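PDB 7KMU: jacalin-type lectin domain-containing protein from Musa acuminata, which binds mannose-type sugars as a jacalin-related lectin and has antiviral and mitogenic activity. Local coordinates for the interface of chains A and B. Sequence-based numbering; all coordinates share one arbitrary frame. Chains: chain A/B, Jacalin-type lectin domain-containing protein.

Two apolar patches of one two-fold symmetric interface between jacalin-related lectin chains show how a pair of identical subunits can be joined at spaced points. The C-alpha centres of contact 1 and contact 2 lie about 17 Å apart. No residue is common to both, but strand 110-116 of chain B runs from one to the other, its start carrying B:Thr110 and B:Pro111, chain B's half of contact 1, and its later part B:Ile114 of contact 2. Contact 2 adds the N-terminal segment and strand 132-140 of each chain. The spacing would resist rocking of the subunits, as expected if this pair is the biological dimer.

Contact 1: the interface of chains A and B. Residues chain A 110-111; chain B 110-111.
A:Pro111 and B:Pro111 meet across the two-fold axis that relates two jacalin-related lectin domains, an example of a contact in a two-fold pair, probably the lectin dimer, in which a residue packs against its own copy. The two side chains cross at about a right angle, touching through their CG and CD methylenes. CG of A:Pro111 lies 3.7 Å from CD of B:Pro111, and the reciprocal pair, CD of A:Pro111 and CG of B:Pro111, is 3.8 Å apart. CG of A:Pro111 and CG of B:Pro111 are themselves separated by 3.9 Å, which is ordinary van der Waals spacing. Since each ring closes back on its own backbone nitrogen, both surfaces are rigid, and each proline loses 49 Å² of surface to the partner.

Outward from this centre, a threonine methyl flanks each ring. A:Thr110 sends CG2 to 4.0 Å from CG of B:Pro111, and CG2 of B:Thr110 lies 3.9 Å from CG of A:Pro111. With chi1 at -55° in both chains, CG2 stands opposite the backbone N and takes the partner-facing position, while the hydroxyl OG1 is turned back beside its own backbone N, away from the other ring.

At the polar rim the carbonyl groups of the two prolines approach near the axis, O of A:Pro111 lying 3.6 Å from O of B:Pro111. The two oxygens are close neighbours, not bonded to each other.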
loop_
_atom_site.group_PDB
_atom_site.type_symbol
_atom_site.label_atom_id
_atom_site.label_comp_id
_atom_site.label_asym_id
_atom_site.label_seq_id
_atom_site.Cartn_x
_atom_site.Cartn_y
_atom_site.Cartn_z
ATOM N N THR A 110 -10.201 -10.070 -3.938
ATOM C CA THR A 110 -9.629 -9.441 -2.748
ATOM C C THR A 110 -9.059 -8.094 -3.191
ATOM O O THR A 110 -8.077 -8.061 -3.946
ATOM C CB THR A 110 -8.557 -10.325 -2.106
ATOM O OG1 THR A 110 -9.118 -11.620 -1.838
ATOM C CG2 THR A 110 -7.991 -9.717 -0.820
ATOM N N PRO A 111 -9.622 -6.968 -2.712
ATOM C CA PRO A 111 -9.091 -5.675 -3.135
ATOM C C PRO A 111 -7.737 -5.343 -2.525
ATOM O O PRO A 111 -7.378 -5.802 -1.429
ATOM C CB PRO A 111 -10.154 -4.680 -2.661
ATOM C CG PRO A 111 -10.825 -5.354 -1.518
ATOM C CD PRO A 111 -10.809 -6.822 -1.841
ATOM N N THR B 110 -13.540 -4.173 4.065
ATOM C CA THR B 110 -12.706 -4.029 2.877
ATOM C C THR B 110 -11.250 -4.206 3.301
ATOM O O THR B 110 -10.745 -3.379 4.056
ATOM C CB THR B 110 -12.937 -2.678 2.182
ATOM O OG1 THR B 110 -14.334 -2.543 1.900
ATOM C CG2 THR B 110 -12.162 -2.554 0.877
ATOM N N PRO B 111 -10.569 -5.290 2.893
ATOM C CA PRO B 111 -9.179 -5.464 3.319
ATOM C C PRO B 111 -8.213 -4.506 2.654
ATOM O O PRO B 111 -8.456 -4.012 1.554
ATOM C CB PRO B 111 -8.860 -6.905 2.919
ATOM C CG PRO B 111 -9.735 -7.156 1.745
ATOM C CD PRO B 111 -11.019 -6.409 2.033
#

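Contact 2: the interface of chains A and B. Residues chain A 5, 7, 114, 116, 139; chain B 5, 7, 114, 139.
A:Leu139 and B:Leu139, from the last strand (132-140) of each jacalin-type lectin domain, meet obliquely in the hydrophobic strip of the two-fold interface between chains A and B, probably the lectin dimer interface, their CD1 methyls 3.5 Å apart. The same CD1 of A:Leu139 also presses against CG1 of B:Val7 at 3.5 Å, somewhat tighter than usual, so one methyl touches two partner side chains at once. Beside the leucines, A:Ile5 and B:Ile5 reach toward each other tip to tip, with 3.4 Å between their CD1 atoms. Their shorter branches work differently: CG2 of A:Ile5 lies 3.8 Å from CD1 of B:Leu139, and the twin pair repeats the contact. In both chains each isoleucine thus spans an isoleucine and a leucine of its partner.

Toward residues 114 and 116 the packing is looser, with the valines at position 7 as the transition, and here the copies depart from symmetry. A:Val7, its CG1 opposite the backbone N (chi1 178°), turns that methyl alongside CG2 of B:Ile114 at 3.8 Å. B:Val7 is rotated to chi1 -62°, which directs CG1 at A:Leu139; it hides 32 Å² where A:Val7 hides 14 Å². A:Ile114 reaches across with its long branch, CD1 3.7 Å from CB of B:Val7. Farther out, A:Val116 pairs with B:Val7 in an antiparallel beta bridge, but its side chain barely touches, CG2 staying 4.4 Å from CG1 of B:Val7.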
loop_
_atom_site.group_PDB
_atom_site.type_symbol
_atom_site.label_atom_id
_atom_site.label_comp_id
_atom_site.label_asym_id
_atom_site.label_seq_id
_atom_site.Cartn_x
_atom_site.Cartn_y
_atom_site.Cartn_z
ATOM N N ILE A 5 12.476 1.369 -2.356
ATOM C CA ILE A 5 11.244 1.203 -1.596
ATOM C C ILE A 5 10.290 0.526 -2.549
ATOM O O ILE A 5 9.847 1.134 -3.523
ATOM C CB ILE A 5 10.688 2.502 -0.976
ATOM C CG1 ILE A 5 11.766 3.118 -0.042
ATOM C CG2 ILE A 5 9.353 2.200 -0.226
ATOM C CD1 ILE A 5 11.411 4.321 0.711
ATOM N N VAL A 7 6.777 -1.859 -2.750
ATOM C CA VAL A 7 5.580 -2.321 -2.057
ATOM C C VAL A 7 4.828 -3.253 -2.992
ATOM O O VAL A 7 4.550 -2.916 -4.143
ATOM C CB VAL A 7 4.710 -1.161 -1.511
ATOM C CG1 VAL A 7 3.439 -1.689 -0.834
ATOM C CG2 VAL A 7 5.512 -0.327 -0.523
ATOM N N ILE A 114 -2.990 1.208 -2.900
ATOM C CA ILE A 114 -1.777 1.841 -2.415
ATOM C C ILE A 114 -1.823 3.355 -2.725
ATOM O O ILE A 114 -1.163 3.844 -3.649
ATOM C CB ILE A 114 -0.478 1.103 -2.860
ATOM C CG1 ILE A 114 0.784 1.710 -2.219
ATOM C CG2 ILE A 114 -0.327 0.964 -4.384
ATOM C CD1 ILE A 114 0.870 1.401 -0.690
ATOM N N VAL A 116 -0.706 7.094 -2.254
ATOM C CA VAL A 116 0.542 7.722 -1.834
ATOM C C VAL A 116 0.216 9.147 -1.393
ATOM O O VAL A 116 -0.138 9.988 -2.230
ATOM C CB VAL A 116 1.631 7.673 -2.948
ATOM C CG1 VAL A 116 2.977 8.145 -2.402
ATOM C CG2 VAL A 116 1.777 6.264 -3.532
ATOM N N LEU A 139 8.366 3.198 -4.925
ATOM C CA LEU A 139 7.978 4.486 -4.376
ATOM C C LEU A 139 9.201 5.369 -4.274
ATOM O O LEU A 139 10.280 4.905 -3.888
ATOM C CB LEU A 139 7.281 4.361 -3.012
ATOM C CG LEU A 139 5.990 3.535 -3.008
ATOM C CD1 LEU A 139 5.425 3.489 -1.649
ATOM C CD2 LEU A 139 4.935 4.124 -3.936
ATOM N N ILE B 5 8.157 9.488 2.454
ATOM C CA ILE B 5 7.275 8.651 1.649
ATOM C C ILE B 5 6.169 8.200 2.599
ATOM O O ILE B 5 6.438 7.514 3.596
ATOM C CB ILE B 5 7.995 7.454 0.970
ATOM C CG1 ILE B 5 9.008 7.966 -0.083
ATOM C CG2 ILE B 5 6.943 6.511 0.346
ATOM C CD1 ILE B 5 9.855 6.933 -0.748
ATOM N N VAL B 7 2.292 6.408 2.734
ATOM C CA VAL B 7 1.263 5.641 2.033
ATOM C C VAL B 7 0.051 5.498 2.928
ATOM O O VAL B 7 0.178 5.261 4.127
ATOM C CB VAL B 7 1.746 4.306 1.427
ATOM C CG1 VAL B 7 2.813 4.551 0.367
ATOM C CG2 VAL B 7 2.270 3.341 2.499
ATOM N N ILE B 114 -0.168 -3.779 2.979
ATOM C CA ILE B 114 1.043 -3.071 2.568
ATOM C C ILE B 114 2.237 -3.990 2.758
ATOM O O ILE B 114 2.922 -3.896 3.775
ATOM C CB ILE B 114 1.232 -1.715 3.308
ATOM C CG1 ILE B 114 -0.007 -0.845 3.201
ATOM C CG2 ILE B 114 2.479 -0.949 2.798
ATOM C CD1 ILE B 114 -1.219 -1.230 4.186
ATOM N N LEU B 139 7.444 5.190 4.959
ATOM C CA LEU B 139 8.340 4.159 4.435
ATOM C C LEU B 139 9.743 4.707 4.306
ATOM O O LEU B 139 9.920 5.884 4.009
ATOM C CB LEU B 139 7.869 3.622 3.074
ATOM C CG LEU B 139 6.470 3.011 3.077
ATOM C CD1 LEU B 139 6.054 2.629 1.691
ATOM C CD2 LEU B 139 6.398 1.773 3.968
#